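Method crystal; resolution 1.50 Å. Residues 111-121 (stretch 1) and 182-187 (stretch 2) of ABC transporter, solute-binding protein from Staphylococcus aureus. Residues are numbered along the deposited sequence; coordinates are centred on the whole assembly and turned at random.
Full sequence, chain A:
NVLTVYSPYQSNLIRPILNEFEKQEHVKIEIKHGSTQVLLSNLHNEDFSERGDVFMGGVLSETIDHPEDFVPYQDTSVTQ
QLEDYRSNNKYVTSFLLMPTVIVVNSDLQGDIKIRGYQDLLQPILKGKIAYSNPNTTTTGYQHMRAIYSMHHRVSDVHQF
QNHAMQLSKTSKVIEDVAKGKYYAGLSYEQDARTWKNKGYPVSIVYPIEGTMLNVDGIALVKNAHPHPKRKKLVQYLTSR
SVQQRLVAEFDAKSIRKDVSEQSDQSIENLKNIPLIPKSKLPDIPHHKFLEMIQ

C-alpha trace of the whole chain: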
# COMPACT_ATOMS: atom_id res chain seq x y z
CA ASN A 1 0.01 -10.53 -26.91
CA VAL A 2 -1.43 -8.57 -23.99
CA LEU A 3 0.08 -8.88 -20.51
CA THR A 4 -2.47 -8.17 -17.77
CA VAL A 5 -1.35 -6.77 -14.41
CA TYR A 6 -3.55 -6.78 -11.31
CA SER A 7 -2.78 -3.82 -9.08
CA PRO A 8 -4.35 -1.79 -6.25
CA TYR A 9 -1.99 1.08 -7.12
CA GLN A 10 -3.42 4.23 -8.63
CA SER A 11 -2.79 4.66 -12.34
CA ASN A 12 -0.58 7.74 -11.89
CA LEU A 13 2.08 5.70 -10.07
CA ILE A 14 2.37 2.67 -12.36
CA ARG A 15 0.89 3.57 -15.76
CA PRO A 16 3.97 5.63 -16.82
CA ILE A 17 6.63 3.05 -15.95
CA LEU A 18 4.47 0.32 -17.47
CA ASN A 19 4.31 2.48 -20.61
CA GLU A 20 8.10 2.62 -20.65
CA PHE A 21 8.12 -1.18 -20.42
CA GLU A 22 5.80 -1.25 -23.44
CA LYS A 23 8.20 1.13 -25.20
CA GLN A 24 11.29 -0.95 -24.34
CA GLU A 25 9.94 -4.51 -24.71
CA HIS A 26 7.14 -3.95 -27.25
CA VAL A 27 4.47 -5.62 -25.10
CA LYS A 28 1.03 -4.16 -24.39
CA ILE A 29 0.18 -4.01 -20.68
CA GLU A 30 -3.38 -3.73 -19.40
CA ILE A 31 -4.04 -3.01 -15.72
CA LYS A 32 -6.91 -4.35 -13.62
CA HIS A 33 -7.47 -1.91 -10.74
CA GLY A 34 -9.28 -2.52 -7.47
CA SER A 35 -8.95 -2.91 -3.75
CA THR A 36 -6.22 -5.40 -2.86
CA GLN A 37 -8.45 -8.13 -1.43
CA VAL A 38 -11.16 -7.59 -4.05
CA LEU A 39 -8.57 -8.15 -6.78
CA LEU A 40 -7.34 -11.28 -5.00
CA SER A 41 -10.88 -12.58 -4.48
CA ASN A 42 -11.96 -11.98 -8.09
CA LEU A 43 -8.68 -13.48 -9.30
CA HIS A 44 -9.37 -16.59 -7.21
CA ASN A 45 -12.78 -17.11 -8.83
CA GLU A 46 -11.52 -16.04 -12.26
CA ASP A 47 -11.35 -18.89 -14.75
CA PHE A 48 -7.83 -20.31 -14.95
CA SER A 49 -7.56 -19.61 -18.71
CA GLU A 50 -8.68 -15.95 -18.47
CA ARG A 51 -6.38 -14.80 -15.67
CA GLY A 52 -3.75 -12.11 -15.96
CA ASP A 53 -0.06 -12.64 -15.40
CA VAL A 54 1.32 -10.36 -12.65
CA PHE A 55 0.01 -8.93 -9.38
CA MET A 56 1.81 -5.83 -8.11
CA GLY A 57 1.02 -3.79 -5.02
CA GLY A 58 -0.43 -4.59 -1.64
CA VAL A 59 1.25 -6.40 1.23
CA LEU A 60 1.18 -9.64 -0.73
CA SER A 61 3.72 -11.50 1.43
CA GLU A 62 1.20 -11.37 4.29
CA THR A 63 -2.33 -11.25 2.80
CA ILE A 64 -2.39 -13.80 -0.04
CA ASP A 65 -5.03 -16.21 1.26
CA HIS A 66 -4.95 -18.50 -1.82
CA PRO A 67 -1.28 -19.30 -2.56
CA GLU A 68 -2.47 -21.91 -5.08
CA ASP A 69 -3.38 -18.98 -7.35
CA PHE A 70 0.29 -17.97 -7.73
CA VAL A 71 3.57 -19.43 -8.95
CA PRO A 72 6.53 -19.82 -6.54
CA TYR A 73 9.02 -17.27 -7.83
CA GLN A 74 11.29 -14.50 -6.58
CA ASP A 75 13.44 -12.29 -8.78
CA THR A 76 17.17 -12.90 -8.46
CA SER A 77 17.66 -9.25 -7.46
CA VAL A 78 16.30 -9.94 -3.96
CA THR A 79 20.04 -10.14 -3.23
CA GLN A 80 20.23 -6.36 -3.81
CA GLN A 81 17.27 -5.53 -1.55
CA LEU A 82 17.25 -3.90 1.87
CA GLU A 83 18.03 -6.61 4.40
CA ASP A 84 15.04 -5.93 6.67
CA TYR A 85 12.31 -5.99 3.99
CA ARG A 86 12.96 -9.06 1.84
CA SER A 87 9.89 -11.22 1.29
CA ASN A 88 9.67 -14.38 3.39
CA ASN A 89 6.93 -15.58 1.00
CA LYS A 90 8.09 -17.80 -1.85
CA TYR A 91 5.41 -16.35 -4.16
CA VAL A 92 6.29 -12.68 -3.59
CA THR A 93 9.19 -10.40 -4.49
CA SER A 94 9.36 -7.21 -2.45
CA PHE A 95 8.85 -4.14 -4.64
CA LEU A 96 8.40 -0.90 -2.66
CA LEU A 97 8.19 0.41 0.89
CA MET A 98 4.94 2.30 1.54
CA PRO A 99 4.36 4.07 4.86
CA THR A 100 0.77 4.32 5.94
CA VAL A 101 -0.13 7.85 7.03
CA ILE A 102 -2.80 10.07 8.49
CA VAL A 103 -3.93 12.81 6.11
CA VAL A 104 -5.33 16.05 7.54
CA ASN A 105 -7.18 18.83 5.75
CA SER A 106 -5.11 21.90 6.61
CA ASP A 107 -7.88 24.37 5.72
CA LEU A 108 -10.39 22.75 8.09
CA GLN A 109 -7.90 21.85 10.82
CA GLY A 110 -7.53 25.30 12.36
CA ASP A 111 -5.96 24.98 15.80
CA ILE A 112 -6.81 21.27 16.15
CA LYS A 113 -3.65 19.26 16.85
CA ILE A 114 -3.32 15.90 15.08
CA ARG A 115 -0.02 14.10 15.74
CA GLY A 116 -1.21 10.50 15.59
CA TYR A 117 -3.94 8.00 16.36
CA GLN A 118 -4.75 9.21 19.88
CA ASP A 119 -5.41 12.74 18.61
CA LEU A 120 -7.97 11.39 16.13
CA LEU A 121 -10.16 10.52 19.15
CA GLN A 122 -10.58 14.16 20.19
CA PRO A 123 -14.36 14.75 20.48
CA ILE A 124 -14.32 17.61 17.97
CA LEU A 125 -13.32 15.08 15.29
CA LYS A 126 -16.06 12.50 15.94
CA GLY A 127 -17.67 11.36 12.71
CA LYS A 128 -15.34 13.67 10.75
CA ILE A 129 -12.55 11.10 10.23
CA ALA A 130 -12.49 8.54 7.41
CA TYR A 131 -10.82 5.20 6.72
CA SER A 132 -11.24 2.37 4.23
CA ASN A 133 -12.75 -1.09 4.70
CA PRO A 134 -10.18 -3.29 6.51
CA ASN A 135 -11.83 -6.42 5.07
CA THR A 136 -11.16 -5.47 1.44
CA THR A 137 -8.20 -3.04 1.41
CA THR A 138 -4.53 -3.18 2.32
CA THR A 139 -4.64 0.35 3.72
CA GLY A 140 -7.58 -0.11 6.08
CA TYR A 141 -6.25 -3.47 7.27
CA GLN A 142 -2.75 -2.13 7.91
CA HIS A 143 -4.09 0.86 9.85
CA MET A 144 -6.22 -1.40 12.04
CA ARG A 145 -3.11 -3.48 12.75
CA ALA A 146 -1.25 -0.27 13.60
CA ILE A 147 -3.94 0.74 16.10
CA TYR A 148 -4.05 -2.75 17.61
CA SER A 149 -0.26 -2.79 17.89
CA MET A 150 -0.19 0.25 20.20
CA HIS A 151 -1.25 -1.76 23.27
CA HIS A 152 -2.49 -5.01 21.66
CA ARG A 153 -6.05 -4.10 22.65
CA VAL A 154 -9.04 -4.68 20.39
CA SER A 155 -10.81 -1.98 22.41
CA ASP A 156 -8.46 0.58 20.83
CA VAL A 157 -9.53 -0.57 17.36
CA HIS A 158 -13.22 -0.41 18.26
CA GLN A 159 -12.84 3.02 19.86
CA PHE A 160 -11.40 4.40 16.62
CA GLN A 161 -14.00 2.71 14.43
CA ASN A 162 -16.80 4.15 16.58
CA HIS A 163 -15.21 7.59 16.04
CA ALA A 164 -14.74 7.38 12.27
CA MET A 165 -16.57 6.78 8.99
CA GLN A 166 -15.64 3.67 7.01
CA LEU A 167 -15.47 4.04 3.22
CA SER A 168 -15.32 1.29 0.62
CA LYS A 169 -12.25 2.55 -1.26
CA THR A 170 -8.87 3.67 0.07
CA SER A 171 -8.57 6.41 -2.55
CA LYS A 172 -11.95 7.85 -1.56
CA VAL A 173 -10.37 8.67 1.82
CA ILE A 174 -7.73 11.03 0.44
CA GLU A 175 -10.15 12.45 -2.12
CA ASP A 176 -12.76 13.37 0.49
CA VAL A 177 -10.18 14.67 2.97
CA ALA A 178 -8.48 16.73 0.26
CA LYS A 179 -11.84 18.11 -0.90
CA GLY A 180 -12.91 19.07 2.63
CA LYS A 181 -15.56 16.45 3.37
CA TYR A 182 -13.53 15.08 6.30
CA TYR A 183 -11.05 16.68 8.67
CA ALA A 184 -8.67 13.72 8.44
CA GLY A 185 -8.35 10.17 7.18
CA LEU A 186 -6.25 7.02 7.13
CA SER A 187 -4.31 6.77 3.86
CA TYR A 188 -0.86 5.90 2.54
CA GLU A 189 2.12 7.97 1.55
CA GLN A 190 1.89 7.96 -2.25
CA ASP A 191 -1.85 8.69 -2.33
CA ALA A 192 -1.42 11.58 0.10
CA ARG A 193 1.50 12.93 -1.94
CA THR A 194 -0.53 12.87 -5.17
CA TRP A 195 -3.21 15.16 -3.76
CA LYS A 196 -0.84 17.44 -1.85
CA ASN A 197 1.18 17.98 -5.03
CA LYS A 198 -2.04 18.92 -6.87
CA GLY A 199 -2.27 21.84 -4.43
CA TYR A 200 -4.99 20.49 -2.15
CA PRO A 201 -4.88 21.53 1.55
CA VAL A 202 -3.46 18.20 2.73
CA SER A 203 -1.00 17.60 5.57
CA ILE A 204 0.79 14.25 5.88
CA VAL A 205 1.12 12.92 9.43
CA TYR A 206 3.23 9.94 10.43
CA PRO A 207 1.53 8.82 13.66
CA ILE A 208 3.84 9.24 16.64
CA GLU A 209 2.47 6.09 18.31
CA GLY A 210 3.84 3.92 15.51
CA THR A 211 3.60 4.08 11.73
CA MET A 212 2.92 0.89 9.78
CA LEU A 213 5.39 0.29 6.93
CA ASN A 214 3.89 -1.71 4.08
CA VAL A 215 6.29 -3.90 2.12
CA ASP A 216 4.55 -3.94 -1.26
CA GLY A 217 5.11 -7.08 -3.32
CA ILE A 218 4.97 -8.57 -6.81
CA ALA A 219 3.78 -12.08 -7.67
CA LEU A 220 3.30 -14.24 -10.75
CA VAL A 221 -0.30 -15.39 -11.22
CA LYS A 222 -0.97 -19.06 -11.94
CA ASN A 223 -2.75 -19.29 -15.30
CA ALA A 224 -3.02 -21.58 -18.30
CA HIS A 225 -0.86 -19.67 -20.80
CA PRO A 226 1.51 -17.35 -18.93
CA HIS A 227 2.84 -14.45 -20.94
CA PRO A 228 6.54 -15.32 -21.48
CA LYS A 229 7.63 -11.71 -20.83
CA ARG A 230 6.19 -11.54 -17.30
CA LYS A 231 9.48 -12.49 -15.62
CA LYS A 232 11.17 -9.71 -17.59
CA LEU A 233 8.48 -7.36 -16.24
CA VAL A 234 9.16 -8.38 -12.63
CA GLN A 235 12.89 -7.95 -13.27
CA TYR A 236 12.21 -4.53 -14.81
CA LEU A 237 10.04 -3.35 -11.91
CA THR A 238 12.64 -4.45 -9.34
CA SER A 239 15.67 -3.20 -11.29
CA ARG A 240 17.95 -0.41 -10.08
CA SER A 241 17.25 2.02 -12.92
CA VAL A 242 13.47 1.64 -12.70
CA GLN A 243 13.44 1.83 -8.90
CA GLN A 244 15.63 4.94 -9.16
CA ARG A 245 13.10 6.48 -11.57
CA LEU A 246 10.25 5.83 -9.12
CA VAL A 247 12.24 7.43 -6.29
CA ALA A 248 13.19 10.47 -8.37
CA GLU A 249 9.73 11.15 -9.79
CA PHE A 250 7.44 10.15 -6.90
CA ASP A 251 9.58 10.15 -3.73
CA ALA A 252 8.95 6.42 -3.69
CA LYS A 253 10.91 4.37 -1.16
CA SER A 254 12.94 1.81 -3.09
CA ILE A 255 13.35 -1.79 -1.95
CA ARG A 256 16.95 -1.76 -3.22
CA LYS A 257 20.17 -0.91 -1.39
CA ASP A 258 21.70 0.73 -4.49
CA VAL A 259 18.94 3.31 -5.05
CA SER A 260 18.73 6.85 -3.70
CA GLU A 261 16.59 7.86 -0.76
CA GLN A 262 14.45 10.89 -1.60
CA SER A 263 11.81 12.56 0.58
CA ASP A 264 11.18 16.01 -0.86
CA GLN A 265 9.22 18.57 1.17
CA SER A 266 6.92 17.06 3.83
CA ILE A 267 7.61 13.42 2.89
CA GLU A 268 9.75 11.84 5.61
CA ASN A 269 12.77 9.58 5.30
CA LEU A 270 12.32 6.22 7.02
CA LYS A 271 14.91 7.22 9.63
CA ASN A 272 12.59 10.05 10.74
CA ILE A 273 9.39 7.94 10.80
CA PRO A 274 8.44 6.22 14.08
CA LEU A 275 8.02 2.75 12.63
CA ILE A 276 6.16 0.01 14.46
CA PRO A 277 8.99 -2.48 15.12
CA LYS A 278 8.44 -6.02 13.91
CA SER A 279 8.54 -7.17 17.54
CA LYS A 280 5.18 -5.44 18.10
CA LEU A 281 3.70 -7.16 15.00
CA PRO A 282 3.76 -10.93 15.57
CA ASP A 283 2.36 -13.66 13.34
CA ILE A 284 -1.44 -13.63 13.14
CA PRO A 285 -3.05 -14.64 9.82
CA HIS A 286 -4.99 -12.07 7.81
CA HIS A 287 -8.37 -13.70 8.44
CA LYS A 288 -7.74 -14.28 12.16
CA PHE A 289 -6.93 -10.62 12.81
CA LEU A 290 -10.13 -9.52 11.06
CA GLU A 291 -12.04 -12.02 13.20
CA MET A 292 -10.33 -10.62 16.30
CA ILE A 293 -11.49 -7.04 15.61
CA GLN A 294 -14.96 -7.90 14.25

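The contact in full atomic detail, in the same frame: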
# COMPACT_ATOMS: atom_id res chain seq x y z
N ASP A 111 -6.87 25.19 14.68
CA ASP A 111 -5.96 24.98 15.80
C ASP A 111 -5.99 23.55 16.32
O ASP A 111 -5.30 23.25 17.30
CB ASP A 111 -6.30 25.94 16.94
CG ASP A 111 -6.03 27.39 16.58
OD1 ASP A 111 -5.10 27.64 15.78
OD2 ASP A 111 -6.74 28.28 17.09
N ILE A 112 -6.76 22.65 15.71
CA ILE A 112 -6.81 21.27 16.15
C ILE A 112 -5.46 20.61 15.92
O ILE A 112 -4.92 20.66 14.80
CB ILE A 112 -7.92 20.50 15.41
CG1 ILE A 112 -9.29 21.15 15.63
CG2 ILE A 112 -7.96 19.04 15.89
CD1 ILE A 112 -10.35 20.66 14.66
N LYS A 113 -4.91 19.98 16.96
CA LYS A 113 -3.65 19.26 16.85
C LYS A 113 -3.92 17.80 16.50
O LYS A 113 -4.73 17.13 17.16
CB LYS A 113 -2.86 19.33 18.16
CG LYS A 113 -2.40 20.73 18.56
CD LYS A 113 -1.25 20.62 19.57
CE LYS A 113 -1.42 21.57 20.76
NZ LYS A 113 -0.74 21.04 21.98
N ILE A 114 -3.23 17.30 15.48
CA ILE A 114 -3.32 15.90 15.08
C ILE A 114 -1.89 15.41 14.85
O ILE A 114 -1.29 15.68 13.80
CB ILE A 114 -4.18 15.69 13.83
CG1 ILE A 114 -5.61 16.17 14.10
CG2 ILE A 114 -4.19 14.22 13.44
CD1 ILE A 114 -6.50 16.22 12.87
N ARG A 115 -1.35 14.68 15.82
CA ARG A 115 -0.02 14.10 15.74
C ARG A 115 -0.03 12.60 15.52
O ARG A 115 1.02 12.03 15.21
CB ARG A 115 0.78 14.40 17.01
CG ARG A 115 1.38 15.80 17.09
CD ARG A 115 0.33 16.87 17.31
NE ARG A 115 0.94 18.19 17.46
CZ ARG A 115 1.34 18.73 18.61
NH1 ARG A 115 1.90 19.93 18.62
NH2 ARG A 115 1.18 18.07 19.75
N GLY A 116 -1.17 11.94 15.67
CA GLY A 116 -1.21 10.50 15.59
C GLY A 116 -2.60 9.97 15.88
O GLY A 116 -3.59 10.70 15.81
N TYR A 117 -2.66 8.68 16.22
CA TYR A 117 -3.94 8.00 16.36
C TYR A 117 -4.72 8.51 17.56
O TYR A 117 -5.95 8.67 17.49
CB TYR A 117 -3.74 6.49 16.46
CG TYR A 117 -3.27 5.85 15.18
CD1 TYR A 117 -4.09 5.80 14.07
CD2 TYR A 117 -2.01 5.28 15.10
CE1 TYR A 117 -3.66 5.20 12.90
CE2 TYR A 117 -1.57 4.68 13.94
CZ TYR A 117 -2.40 4.65 12.84
OH TYR A 117 -1.96 4.05 11.69
N GLN A 118 -4.05 8.75 18.69
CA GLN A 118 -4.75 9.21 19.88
C GLN A 118 -5.46 10.54 19.62
O GLN A 118 -6.59 10.75 20.08
CB GLN A 118 -3.78 9.35 21.05
CG GLN A 118 -3.25 8.02 21.56
CD GLN A 118 -2.58 8.14 22.91
OE1 GLN A 118 -2.77 9.12 23.63
NE2 GLN A 118 -1.78 7.14 23.26
N ASP A 119 -4.81 11.44 18.89
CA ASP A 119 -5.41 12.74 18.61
C ASP A 119 -6.66 12.62 17.75
O ASP A 119 -7.52 13.51 17.79
CB ASP A 119 -4.39 13.65 17.91
CG ASP A 119 -3.29 14.11 18.84
OD1 ASP A 119 -3.38 13.85 20.06
OD2 ASP A 119 -2.32 14.72 18.35
N LEU A 120 -6.78 11.56 16.95
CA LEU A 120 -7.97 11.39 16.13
C LEU A 120 -9.21 11.16 16.98
O LEU A 120 -10.33 11.34 16.49
CB LEU A 120 -7.78 10.23 15.16
CG LEU A 120 -6.73 10.42 14.06
CD1 LEU A 120 -6.63 9.16 13.22
CD2 LEU A 120 -7.05 11.62 13.18
N LEU A 121 -9.04 10.79 18.25
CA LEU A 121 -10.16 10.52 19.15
C LEU A 121 -10.68 11.77 19.84
O LEU A 121 -11.63 11.67 20.62
CB LEU A 121 -9.75 9.49 20.20
CG LEU A 121 -9.27 8.14 19.66
CD1 LEU A 121 -8.87 7.22 20.80
CD2 LEU A 121 -10.33 7.49 18.79
N TYR A 182 -13.97 15.58 5.01
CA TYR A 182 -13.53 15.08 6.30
C TYR A 182 -12.33 15.88 6.77
O TYR A 182 -11.55 16.40 5.97
CB TYR A 182 -13.16 13.59 6.24
CG TYR A 182 -14.30 12.68 5.87
CD1 TYR A 182 -15.29 12.36 6.80
CD2 TYR A 182 -14.40 12.14 4.60
CE1 TYR A 182 -16.34 11.52 6.46
CE2 TYR A 182 -15.44 11.30 4.25
CZ TYR A 182 -16.41 11.00 5.19
OH TYR A 182 -17.45 10.17 4.85
N TYR A 183 -12.20 15.99 8.09
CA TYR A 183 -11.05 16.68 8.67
C TYR A 183 -9.77 15.88 8.51
O TYR A 183 -8.69 16.46 8.37
CB TYR A 183 -11.31 16.96 10.15
CG TYR A 183 -12.14 18.19 10.41
CD1 TYR A 183 -13.36 18.38 9.78
CD2 TYR A 183 -11.70 19.17 11.29
CE1 TYR A 183 -14.12 19.51 10.01
CE2 TYR A 183 -12.45 20.30 11.53
CZ TYR A 183 -13.66 20.47 10.89
OH TYR A 183 -14.41 21.59 11.13
N ALA A 184 -9.86 14.55 8.52
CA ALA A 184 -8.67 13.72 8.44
C ALA A 184 -9.08 12.31 8.02
O ALA A 184 -10.26 11.95 8.06
CB ALA A 184 -7.91 13.70 9.77
N GLY A 185 -8.09 11.53 7.62
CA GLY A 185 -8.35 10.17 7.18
C GLY A 185 -7.10 9.32 7.24
O GLY A 185 -5.99 9.81 7.41
N LEU A 186 -7.32 8.01 7.10
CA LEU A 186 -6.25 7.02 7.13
C LEU A 186 -5.92 6.61 5.70
O LEU A 186 -6.76 6.03 5.01
CB LEU A 186 -6.65 5.81 7.97
CG LEU A 186 -7.03 6.10 9.43
CD1 LEU A 186 -7.15 4.79 10.18
CD2 LEU A 186 -6.03 7.02 10.11
N SER A 187 -4.70 6.90 5.26
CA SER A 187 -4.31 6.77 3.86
C SER A 187 -2.92 6.15 3.80
O SER A 187 -2.47 5.48 4.74
CB SER A 187 -4.39 8.14 3.17
OG SER A 187 -4.03 8.06 1.81

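The centre of the contact is apolar and is built around Leu 120, whose two methyls reach different partners. CD1 of Leu 120 lies 3.8 Å from CD2 of Leu 186, and CD2 of Leu 120 lies 4.1 Å from CB of Ala 184. Both separations are van der Waals distances between carbons. The CA-to-CB bonds of Leu 120, Ala 184 and Leu 186 all point toward the opposing stretch, whereas at Gly 185, between the latter two, a CB would point away; this is the alternation expected of a strand, and it presents Ala 184 and Leu 186 to the same partner.

Ala 184 is also approached by Ile 114, with CD1 of Ile 114 4.2 Å from CB of Ala 184. The small methyl thus receives two longer side chains, which span backbones that stay well apart: the CA atoms of Leu 120 and Ala 184 are 8.1 Å from each other. Ile 114 and Leu 120 are both in the m, t rotamer.

Tyr 117 starts sideways, but its ring comes nearer, placing CE1 of Tyr 117 4.1 Å from CD2 of Leu 186. That methyl meets the ring obliquely. The Tyr 117 hydroxyl is hydrogen-bonded elsewhere in the structure, so this buried residue offers ring carbon here while its polar end is satisfied.

Farther out, partly exposed Ile 112 and Tyr 183 meet, with CD1 of Ile 112 3.8 Å from CE2 of Tyr 183, at the ring edge and near its plane.

No hydrogen bond crosses between the stretches; packing accounts for the 243 Å² buried in total. Beyond the packing, the polar interaction lies within stretch 1: Arg 115 N donates to OD2 of Asp 119 at 2.7 Å and 156°, closing a loop of the chain from Arg 115 to Asp 119, within which Tyr 117 lies, while the exposed Arg 115 side chain remains out of reach of stretch 2.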